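PDB 2DUL: tRNA (guanine(26)-N(2))-dimethyltransferase from Pyrococcus horikoshii, which probably transfers two methyl groups from S-adenosyl-L-methionine to the exocyclic N2 of the guanine at position 26 in a number of tRNAs. Local coordinates for residues 275-278 / 279-283; 334-337 / 338-342; 40-43 / 44-48; 76-80 / 81-85. One frame throughout, in Å; residues are numbered along the deposited sequence.

How the contacts relate
All four contacts are local, each within one continuous piece of chain where a strand or helix begins or ends. Contacts 3 and 4 belong to the methyltransferase part. Contact 4 holds D78, predicted to bind S-adenosyl-L-methionine, at the end of strand 73-78; contact 3 closes helix 33-46, the V40 side chain about 5 Å from that of R36, another predicted cofactor-binding residue. Their centres are about 25 Å apart. Contact 1 lies nearer contact 3 (nearest atoms about 8 Å) but away from the annotated sites, at the end of strand 273-277 and in the loop leading to helix 284-295, which packs on contact 3. Contact 2 starts helix 338-347, its centre about 51 Å from that of contact 4.

Contact 1: residues 275-278 / 279-283; sequences PVWL and GPLKD
The indole of W277 donates from NE1 to the backbone oxygen of P280, 2.9 Å away, with an N-H...O angle of 151°. P280 O sits close to the plane of the indole at its edge, whereas NE1 approaches from above the carbonyl plane of P280. A second kind of contact is made by a ring face: the backbone of G279 passes over the indole, its N 3.4 Å from W277 CD1 and its CA 3.7 Å from W277 CE2. The ring lies under the turn because a chi1 of 173° swings W277 CG to the side of its own carbonyl carbon. The turn carries the chain from strand 273-277, an outer strand of a three-stranded antiparallel sheet, toward helix 284-295, for which D283 serves as N-cap; on helix 192-209, R198 gives hydrogen bonds to the carbonyl oxygens of W277 and G279. A phenylalanine in place of W277 has no ring N-H and would probably leave P280 O without this donor and the turn less firmly closed. Apolar packing is lighter. L281 CD2 approaches W277 CD1 obliquely at 4.1 Å, and P280 CD comes within 4.4 Å of W277 CZ2, while L281 N is held by the carboxylate of D317.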
loop_
_atom_site.group_PDB
_atom_site.type_symbol
_atom_site.label_atom_id
_atom_site.label_comp_id
_atom_site.label_asym_id
_atom_site.label_seq_id
_atom_site.Cartn_x
_atom_site.Cartn_y
_atom_site.Cartn_z
ATOM N N PRO A 275 -4.836 -14.471 9.958
ATOM C CA PRO A 275 -4.661 -13.236 10.725
ATOM C C PRO A 275 -4.617 -11.950 9.902
ATOM O O PRO A 275 -4.195 -11.946 8.748
ATOM C CB PRO A 275 -3.356 -13.485 11.482
ATOM C CG PRO A 275 -2.574 -14.337 10.520
ATOM C CD PRO A 275 -3.633 -15.317 10.038
ATOM N N VAL A 276 -5.090 -10.868 10.508
ATOM C CA VAL A 276 -5.080 -9.557 9.882
ATOM C C VAL A 276 -4.501 -8.554 10.868
ATOM O O VAL A 276 -4.446 -8.806 12.075
ATOM C CB VAL A 276 -6.498 -9.064 9.509
ATOM C CG1 VAL A 276 -7.133 -9.992 8.480
ATOM C CG2 VAL A 276 -7.362 -8.975 10.772
ATOM N N TRP A 277 -4.061 -7.421 10.339
ATOM C CA TRP A 277 -3.535 -6.336 11.156
ATOM C C TRP A 277 -4.779 -5.636 11.702
ATOM O O TRP A 277 -5.680 -5.297 10.932
ATOM C CB TRP A 277 -2.735 -5.379 10.264
ATOM C CG TRP A 277 -2.267 -4.132 10.932
ATOM C CD1 TRP A 277 -2.779 -2.877 10.777
ATOM C CD2 TRP A 277 -1.142 -4.003 11.809
ATOM N NE1 TRP A 277 -2.034 -1.970 11.494
ATOM C CE2 TRP A 277 -1.024 -2.635 12.138
ATOM C CE3 TRP A 277 -0.218 -4.911 12.344
ATOM C CZ2 TRP A 277 -0.018 -2.148 12.981
ATOM C CZ3 TRP A 277 0.787 -4.425 13.185
ATOM C CH2 TRP A 277 0.875 -3.056 13.492
ATOM N N LEU A 278 -4.851 -5.456 13.020
ATOM C CA LEU A 278 -5.994 -4.773 13.631
ATOM C C LEU A 278 -5.579 -3.394 14.138
ATOM O O LEU A 278 -6.342 -2.716 14.829
ATOM C CB LEU A 278 -6.570 -5.590 14.797
ATOM C CG LEU A 278 -7.264 -6.912 14.454
ATOM C CD1 LEU A 278 -7.812 -7.556 15.719
ATOM C CD2 LEU A 278 -8.401 -6.641 13.471
ATOM N N GLY A 279 -4.364 -2.983 13.789
ATOM C CA GLY A 279 -3.890 -1.678 14.206
ATOM C C GLY A 279 -4.305 -0.603 13.218
ATOM O O GLY A 279 -5.161 -0.845 12.362
ATOM N N PRO A 280 -3.720 0.600 13.309
ATOM C CA PRO A 280 -4.034 1.721 12.414
ATOM C C PRO A 280 -3.663 1.415 10.964
ATOM O O PRO A 280 -2.701 0.693 10.705
ATOM C CB PRO A 280 -3.174 2.861 12.965
ATOM C CG PRO A 280 -2.961 2.484 14.415
ATOM C CD PRO A 280 -2.740 1.001 14.334
ATOM N N LEU A 281 -4.430 1.955 10.020
ATOM C CA LEU A 281 -4.106 1.764 8.611
ATOM C C LEU A 281 -3.507 3.064 8.081
ATOM O O LEU A 281 -3.226 3.196 6.894
ATOM C CB LEU A 281 -5.345 1.371 7.794
ATOM C CG LEU A 281 -5.757 -0.102 7.932
ATOM C CD1 LEU A 281 -6.916 -0.402 6.985
ATOM C CD2 LEU A 281 -4.568 -1.013 7.613
ATOM N N LYS A 282 -3.320 4.030 8.977
ATOM C CA LYS A 282 -2.723 5.300 8.591
ATOM C C LYS A 282 -2.131 6.038 9.783
ATOM O O LYS A 282 -2.530 5.824 10.928
ATOM C CB LYS A 282 -3.756 6.213 7.915
ATOM C CG LYS A 282 -4.783 6.830 8.871
ATOM C CD LYS A 282 -5.557 7.962 8.192
ATOM C CE LYS A 282 -6.614 8.566 9.118
ATOM N NZ LYS A 282 -7.362 9.671 8.450
ATOM N N ASP A 283 -1.156 6.891 9.496
ATOM C CA ASP A 283 -0.540 7.726 10.510
ATOM C C ASP A 283 -1.221 9.069 10.258
ATOM O O ASP A 283 -0.900 9.753 9.287
ATOM C CB ASP A 283 0.966 7.847 10.277
ATOM C CG ASP A 283 1.636 8.766 11.278
ATOM O OD1 ASP A 283 1.224 9.937 11.363
ATOM O OD2 ASP A 283 2.573 8.322 11.977
#

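Contact 2: residues 334-337 / 338-342; sequences ETKK and VEEII
K337 and E340 are joined by a hydrogen bond from K337 N to E340 OE2, 3.2 Å long and nearly straight at 166°. The N-H meets the carboxylate from well above its plane. K337 is the N-cap of helix 338-347 and E340 the third residue of its first turn, so the N-cap N-H is bound by the third helical side chain, as in one half of a capping box; the full box is not formed, because lysine offers no side-chain acceptor. E340 puts its carboxylate there with CG turned away from its carbonyl carbon (chi1 -63°) and an extended chain beyond. The first full helical turn is then closed by I341 N, which donates to K337 O at 2.9 Å.

Van der Waals contacts fill in around these bonds. I341 CG1 lies close against K337 O at 3.1 Å, and its CD1 reaches K336 O at 3.5 Å. K336 CB touches both E340 OE2, at 3.5 Å, and I341 CG1. Beyond the turn, I341 packs on F371 and I375 of helix 368-375. The K337 chain is bent at its last torsion, which brings NZ to 3.5 Å from E339 CB.

K337 NZ and E339 OE1 remain 4.8 Å apart, too far for a salt bridge. The carboxylate of E340 at the helix start probably interacts well with the positive end of the helix dipole, whereas the ammonium of K337 beside the same end is likely to be disfavoured by it.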
loop_
_atom_site.group_PDB
_atom_site.type_symbol
_atom_site.label_atom_id
_atom_site.label_comp_id
_atom_site.label_asym_id
_atom_site.label_seq_id
_atom_site.Cartn_x
_atom_site.Cartn_y
_atom_site.Cartn_z
ATOM N N GLU A 334 -35.110 -2.319 4.112
ATOM C CA GLU A 334 -34.901 -1.133 3.295
ATOM C C GLU A 334 -34.031 -0.208 4.139
ATOM O O GLU A 334 -34.173 -0.170 5.362
ATOM C CB GLU A 334 -36.238 -0.458 2.988
ATOM C CG GLU A 334 -37.141 -1.269 2.070
ATOM C CD GLU A 334 -36.721 -1.191 0.614
ATOM O OE1 GLU A 334 -35.525 -1.413 0.319
ATOM O OE2 GLU A 334 -37.593 -0.910 -0.239
ATOM N N THR A 335 -33.138 0.534 3.492
ATOM C CA THR A 335 -32.243 1.436 4.210
ATOM C C THR A 335 -32.265 2.876 3.707
ATOM O O THR A 335 -32.670 3.156 2.576
ATOM C CB THR A 335 -30.790 0.945 4.128
ATOM O OG1 THR A 335 -30.353 0.992 2.765
ATOM C CG2 THR A 335 -30.679 -0.481 4.641
ATOM N N LYS A 336 -31.811 3.786 4.564
ATOM C CA LYS A 336 -31.745 5.202 4.228
ATOM C C LYS A 336 -30.482 5.413 3.404
ATOM O O LYS A 336 -29.716 4.474 3.186
ATOM C CB LYS A 336 -31.680 6.040 5.506
ATOM C CG LYS A 336 -32.850 5.814 6.449
ATOM C CD LYS A 336 -32.654 6.544 7.771
ATOM C CE LYS A 336 -33.814 6.278 8.721
ATOM N NZ LYS A 336 -33.580 6.868 10.070
ATOM N N LYS A 337 -30.260 6.642 2.950
ATOM C CA LYS A 337 -29.076 6.941 2.154
ATOM C C LYS A 337 -27.845 7.133 3.042
ATOM O O LYS A 337 -27.960 7.522 4.205
ATOM C CB LYS A 337 -29.295 8.203 1.321
ATOM C CG LYS A 337 -28.122 8.502 0.412
ATOM C CD LYS A 337 -28.092 9.942 -0.057
ATOM C CE LYS A 337 -26.816 10.191 -0.848
ATOM N NZ LYS A 337 -25.625 9.678 -0.106
ATOM N N VAL A 338 -26.668 6.873 2.481
ATOM C CA VAL A 338 -25.411 7.005 3.215
ATOM C C VAL A 338 -25.235 8.362 3.898
ATOM O O VAL A 338 -24.912 8.428 5.084
ATOM C CB VAL A 338 -24.199 6.761 2.286
ATOM C CG1 VAL A 338 -22.903 7.086 3.017
ATOM C CG2 VAL A 338 -24.191 5.315 1.818
ATOM N N GLU A 339 -25.442 9.442 3.151
ATOM C CA GLU A 339 -25.291 10.779 3.719
ATOM C C GLU A 339 -26.220 10.989 4.909
ATOM O O GLU A 339 -25.834 11.591 5.910
ATOM C CB GLU A 339 -25.577 11.853 2.665
ATOM C CG GLU A 339 -25.266 13.264 3.149
ATOM C CD GLU A 339 -25.763 14.345 2.205
ATOM O OE1 GLU A 339 -25.428 14.294 1.001
ATOM O OE2 GLU A 339 -26.488 15.251 2.671
ATOM N N GLU A 340 -27.448 10.491 4.794
ATOM C CA GLU A 340 -28.440 10.627 5.859
ATOM C C GLU A 340 -28.034 9.841 7.104
ATOM O O GLU A 340 -28.205 10.306 8.235
ATOM C CB GLU A 340 -29.806 10.133 5.368
ATOM C CG GLU A 340 -30.374 10.937 4.208
ATOM C CD GLU A 340 -31.602 10.295 3.576
ATOM O OE1 GLU A 340 -32.226 10.950 2.713
ATOM O OE2 GLU A 340 -31.943 9.143 3.929
ATOM N N ILE A 341 -27.495 8.648 6.888
ATOM C CA ILE A 341 -27.077 7.791 7.986
ATOM C C ILE A 341 -25.911 8.401 8.754
ATOM O O ILE A 341 -25.899 8.391 9.986
ATOM C CB ILE A 341 -26.681 6.395 7.464
ATOM C CG1 ILE A 341 -27.890 5.743 6.786
ATOM C CG2 ILE A 341 -26.194 5.524 8.611
ATOM C CD1 ILE A 341 -27.562 4.488 5.998
ATOM N N ILE A 342 -24.931 8.926 8.029
ATOM C CA ILE A 342 -23.779 9.539 8.675
ATOM C C ILE A 342 -24.238 10.716 9.529
ATOM O O ILE A 342 -23.809 10.866 10.676
ATOM C CB ILE A 342 -22.738 10.027 7.636
ATOM C CG1 ILE A 342 -22.106 8.823 6.931
ATOM C CG2 ILE A 342 -21.659 10.864 8.330
ATOM C CD1 ILE A 342 -21.080 9.187 5.877
#

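Contact 3: residues 40-43 / 44-48; sequences VVLL and NILNP
V40 O takes two hydrogen bonds from N44, one from the backbone N at 3.2 Å and one from the side-chain ND2 at 2.9 Å. The two donors arrive from opposite faces of the V40 carbonyl plane, ND2 standing 46° above it. The V40 and N44 side chains run side by side, CG1 next to the amide, and ND2 also donates to E68 O on helix 60-68, so the asparagine links the two helices. V41 O adds a weak bond from N44 N and lies against I45 CG1. At L42 the carbonyl is shared again: I45 N reaches L42 O from above its plane at 2.9 Å, while L46 N makes the straighter bond at 3.0 Å. The L42 side chain, which packs on I286 of helix 284-295, brings its CD1 to 3.9 Å from L46 CD2.

L43 O ends the series. It accepts from N47 N at 2.7 Å and from N47 ND2 at 3.2 Å, the side chain turning back because CG stands beside its own backbone N (chi1 -50°). N47 has positive phi (57°), a left-handed backbone that stops helix 33-46, and P48 follows. The ring of P48 crosses the L43 side chain at about a right angle, CG to CG 3.7 Å, and both pack on F134 of strand 132-137 as the chain heads for strand 50-53 of the methyltransferase sheet.

The side-chain amides of N44 and N47 are thus second donors to V40 O and L43 O, beside the backbone N-H groups, and their N-H dipoles would probably add to the stabilisation of the carbonyl oxygens near the C-terminal end of the helix.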
loop_
_atom_site.group_PDB
_atom_site.type_symbol
_atom_site.label_atom_id
_atom_site.label_comp_id
_atom_site.label_asym_id
_atom_site.label_seq_id
_atom_site.Cartn_x
_atom_site.Cartn_y
_atom_site.Cartn_z
ATOM N N VAL A 40 5.339 9.664 -4.458
ATOM C CA VAL A 40 6.120 10.890 -4.626
ATOM C C VAL A 40 5.751 11.870 -3.514
ATOM O O VAL A 40 6.621 12.508 -2.913
ATOM C CB VAL A 40 5.849 11.549 -6.008
ATOM C CG1 VAL A 40 6.292 13.014 -6.005
ATOM C CG2 VAL A 40 6.605 10.792 -7.089
ATOM N N VAL A 41 4.455 11.979 -3.232
ATOM C CA VAL A 41 3.988 12.874 -2.181
ATOM C C VAL A 41 4.559 12.446 -0.836
ATOM O O VAL A 41 5.100 13.262 -0.086
ATOM C CB VAL A 41 2.448 12.880 -2.094
ATOM C CG1 VAL A 41 1.995 13.655 -0.855
ATOM C CG2 VAL A 41 1.864 13.515 -3.350
ATOM N N LEU A 42 4.446 11.154 -0.545
ATOM C CA LEU A 42 4.942 10.606 0.708
ATOM C C LEU A 42 6.433 10.850 0.898
ATOM O O LEU A 42 6.867 11.269 1.972
ATOM C CB LEU A 42 4.651 9.101 0.779
ATOM C CG LEU A 42 5.091 8.401 2.071
ATOM C CD1 LEU A 42 4.422 9.072 3.266
ATOM C CD2 LEU A 42 4.732 6.921 2.015
ATOM N N LEU A 43 7.218 10.592 -0.143
ATOM C CA LEU A 43 8.658 10.775 -0.052
ATOM C C LEU A 43 9.044 12.225 0.216
ATOM O O LEU A 43 10.092 12.491 0.806
ATOM C CB LEU A 43 9.350 10.260 -1.321
ATOM C CG LEU A 43 9.835 8.802 -1.268
ATOM C CD1 LEU A 43 8.761 7.893 -0.703
ATOM C CD2 LEU A 43 10.245 8.356 -2.662
ATOM N N ASN A 44 8.197 13.159 -0.206
ATOM C CA ASN A 44 8.464 14.573 0.018
ATOM C C ASN A 44 8.202 14.957 1.469
ATOM O O ASN A 44 8.513 16.070 1.893
ATOM C CB ASN A 44 7.619 15.426 -0.927
ATOM C CG ASN A 44 8.324 15.696 -2.240
ATOM O OD1 ASN A 44 9.290 16.457 -2.284
ATOM N ND2 ASN A 44 7.860 15.063 -3.314
ATOM N N ILE A 45 7.634 14.023 2.227
ATOM C CA ILE A 45 7.356 14.242 3.638
ATOM C C ILE A 45 8.407 13.508 4.463
ATOM O O ILE A 45 8.999 14.079 5.377
ATOM C CB ILE A 45 5.957 13.706 4.037
ATOM C CG1 ILE A 45 4.867 14.438 3.248
ATOM C CG2 ILE A 45 5.732 13.883 5.532
ATOM C CD1 ILE A 45 4.851 15.934 3.465
ATOM N N LEU A 46 8.644 12.242 4.123
ATOM C CA LEU A 46 9.610 11.420 4.851
ATOM C C LEU A 46 11.066 11.645 4.460
ATOM O O LEU A 46 11.968 11.392 5.258
ATOM C CB LEU A 46 9.237 9.942 4.714
ATOM C CG LEU A 46 8.215 9.455 5.752
ATOM C CD1 LEU A 46 7.129 10.496 5.961
ATOM C CD2 LEU A 46 7.619 8.133 5.302
ATOM N N ASN A 47 11.296 12.105 3.235
ATOM C CA ASN A 47 12.649 12.417 2.764
ATOM C C ASN A 47 13.706 11.306 2.810
ATOM O O ASN A 47 14.844 11.554 3.217
ATOM C CB ASN A 47 13.189 13.618 3.550
ATOM C CG ASN A 47 12.225 14.789 3.574
ATOM O OD1 ASN A 47 12.278 15.623 4.480
ATOM N ND2 ASN A 47 11.351 14.868 2.577
ATOM N N PRO A 48 13.364 10.076 2.389
ATOM C CA PRO A 48 14.397 9.030 2.434
ATOM C C PRO A 48 15.534 9.354 1.456
ATOM O O PRO A 48 15.286 9.777 0.324
ATOM C CB PRO A 48 13.625 7.767 2.056
ATOM C CG PRO A 48 12.572 8.294 1.117
ATOM C CD PRO A 48 12.109 9.559 1.814
#

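Contact 4: residues 76-80 / 81-85; sequences LNDIS and EDAYE
The carboxylate of D78 rests directly against the methyl group of A83, with both CG and OD2 at 3.4 Å from A83 CB, although the same OD2 is also the acceptor of an Asx turn. S80 N donates to the anti lone pair of D78 OD2, at 2.9 Å, so the acid faces the first turn of the helix and ties down the residue that caps it. D78 reaches this place with CG anti to its backbone N (chi1 -157°); its other oxygen, OD1, accepts from A57 N in the loop after strand 50-53.

S80 is the N-cap of helix 81-94. Its OG accepts from A83 N at 3.3 Å in a nearly straight bond (168°), and its carbonyl oxygen takes Y84 N at 2.9 Å. S80 CB adds an apolar touch to A83 CB at 3.8 Å.

D78 is predicted to bind S-adenosyl-L-methionine. An acid at the end of the second strand of the Rossmann-like sheet (here 73-78) is the usual partner of the ribose hydroxyls in class I methyltransferases, and its position here, without cofactor, is consistent with that role. Replacing D78 by an alanine removes both carboxylate oxygens and is likely to leave S80 N and A57 N without their acceptor, the turn into the helix losing its anchor.

Strand 73-78 thus passes through a short turn into helix 81-94, which packs back on it as L76 meets M87 and V91. From the helix, Y84 reaches I116 on the parallel neighbour strand 113-118, its ring meeting that of H118 and its hydroxyl bonding E101.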
loop_
_atom_site.group_PDB
_atom_site.type_symbol
_atom_site.label_atom_id
_atom_site.label_comp_id
_atom_site.label_asym_id
_atom_site.label_seq_id
_atom_site.Cartn_x
_atom_site.Cartn_y
_atom_site.Cartn_z
ATOM N N LEU A 76 17.449 1.654 -9.743
ATOM C CA LEU A 76 16.408 1.137 -10.619
ATOM C C LEU A 76 16.846 -0.270 -10.989
ATOM O O LEU A 76 17.986 -0.477 -11.402
ATOM C CB LEU A 76 16.293 1.983 -11.887
ATOM C CG LEU A 76 15.848 3.442 -11.766
ATOM C CD1 LEU A 76 17.006 4.291 -11.280
ATOM C CD2 LEU A 76 15.383 3.937 -13.130
ATOM N N ASN A 77 15.952 -1.239 -10.849
ATOM C CA ASN A 77 16.314 -2.613 -11.165
ATOM C C ASN A 77 15.250 -3.378 -11.938
ATOM O O ASN A 77 14.059 -3.158 -11.757
ATOM C CB ASN A 77 16.610 -3.381 -9.874
ATOM C CG ASN A 77 16.938 -4.846 -10.129
ATOM O OD1 ASN A 77 18.055 -5.187 -10.521
ATOM N ND2 ASN A 77 15.955 -5.717 -9.919
ATOM N N ASP A 78 15.701 -4.281 -12.803
ATOM C CA ASP A 78 14.805 -5.145 -13.566
ATOM C C ASP A 78 15.603 -6.326 -14.104
ATOM O O ASP A 78 16.744 -6.174 -14.544
ATOM C CB ASP A 78 14.140 -4.399 -14.724
ATOM C CG ASP A 78 12.842 -5.066 -15.165
ATOM O OD1 ASP A 78 11.759 -4.548 -14.819
ATOM O OD2 ASP A 78 12.906 -6.118 -15.837
ATOM N N ILE A 79 14.998 -7.504 -14.071
ATOM C CA ILE A 79 15.664 -8.708 -14.537
ATOM C C ILE A 79 15.689 -8.812 -16.064
ATOM O O ILE A 79 16.506 -9.535 -16.630
ATOM C CB ILE A 79 14.975 -9.963 -13.950
ATOM C CG1 ILE A 79 15.818 -11.209 -14.229
ATOM C CG2 ILE A 79 13.584 -10.111 -14.543
ATOM C CD1 ILE A 79 15.260 -12.469 -13.604
ATOM N N SER A 80 14.799 -8.081 -16.726
ATOM C CA SER A 80 14.714 -8.111 -18.185
ATOM C C SER A 80 15.737 -7.242 -18.906
ATOM O O SER A 80 15.914 -6.070 -18.578
ATOM C CB SER A 80 13.313 -7.696 -18.634
ATOM O OG SER A 80 13.285 -7.452 -20.032
ATOM N N GLU A 81 16.401 -7.831 -19.899
ATOM C CA GLU A 81 17.399 -7.130 -20.705
ATOM C C GLU A 81 16.765 -5.958 -21.456
ATOM O O GLU A 81 17.351 -4.877 -21.549
ATOM C CB GLU A 81 18.027 -8.096 -21.717
ATOM C CG GLU A 81 18.967 -7.443 -22.724
ATOM C CD GLU A 81 20.351 -7.183 -22.162
ATOM O OE1 GLU A 81 20.474 -6.417 -21.182
ATOM O OE2 GLU A 81 21.323 -7.750 -22.707
ATOM N N ASP A 82 15.576 -6.184 -22.009
ATOM C CA ASP A 82 14.863 -5.143 -22.742
ATOM C C ASP A 82 14.527 -3.985 -21.812
ATOM O O ASP A 82 14.676 -2.819 -22.176
ATOM C CB ASP A 82 13.569 -5.697 -23.343
ATOM C CG ASP A 82 13.819 -6.623 -24.518
ATOM O OD1 ASP A 82 12.833 -7.149 -25.076
ATOM O OD2 ASP A 82 14.996 -6.819 -24.887
ATOM N N ALA A 83 14.066 -4.312 -20.610
ATOM C CA ALA A 83 13.721 -3.285 -19.638
ATOM C C ALA A 83 14.978 -2.509 -19.256
ATOM O O ALA A 83 14.969 -1.279 -19.204
ATOM C CB ALA A 83 13.094 -3.919 -18.403
ATOM N N TYR A 84 16.062 -3.236 -19.005
ATOM C CA TYR A 84 17.331 -2.613 -18.630
ATOM C C TYR A 84 17.796 -1.614 -19.695
ATOM O O TYR A 84 18.191 -0.489 -19.379
ATOM C CB TYR A 84 18.402 -3.688 -18.427
ATOM C CG TYR A 84 19.774 -3.135 -18.102
ATOM C CD1 TYR A 84 20.013 -2.460 -16.902
ATOM C CD2 TYR A 84 20.834 -3.289 -18.993
ATOM C CE1 TYR A 84 21.281 -1.954 -16.597
ATOM C CE2 TYR A 84 22.108 -2.786 -18.702
ATOM C CZ TYR A 84 22.323 -2.120 -17.501
ATOM O OH TYR A 84 23.582 -1.641 -17.199
ATOM N N GLU A 85 17.751 -2.027 -20.957
ATOM C CA GLU A 85 18.161 -1.149 -22.049
ATOM C C GLU A 85 17.291 0.105 -22.100
ATOM O O GLU A 85 17.789 1.212 -22.315
ATOM C CB GLU A 85 18.071 -1.883 -23.390
ATOM C CG GLU A 85 19.118 -2.973 -23.577
ATOM C CD GLU A 85 20.536 -2.439 -23.503
ATOM O OE1 GLU A 85 20.848 -1.460 -24.218
ATOM O OE2 GLU A 85 21.343 -3.000 -22.730
#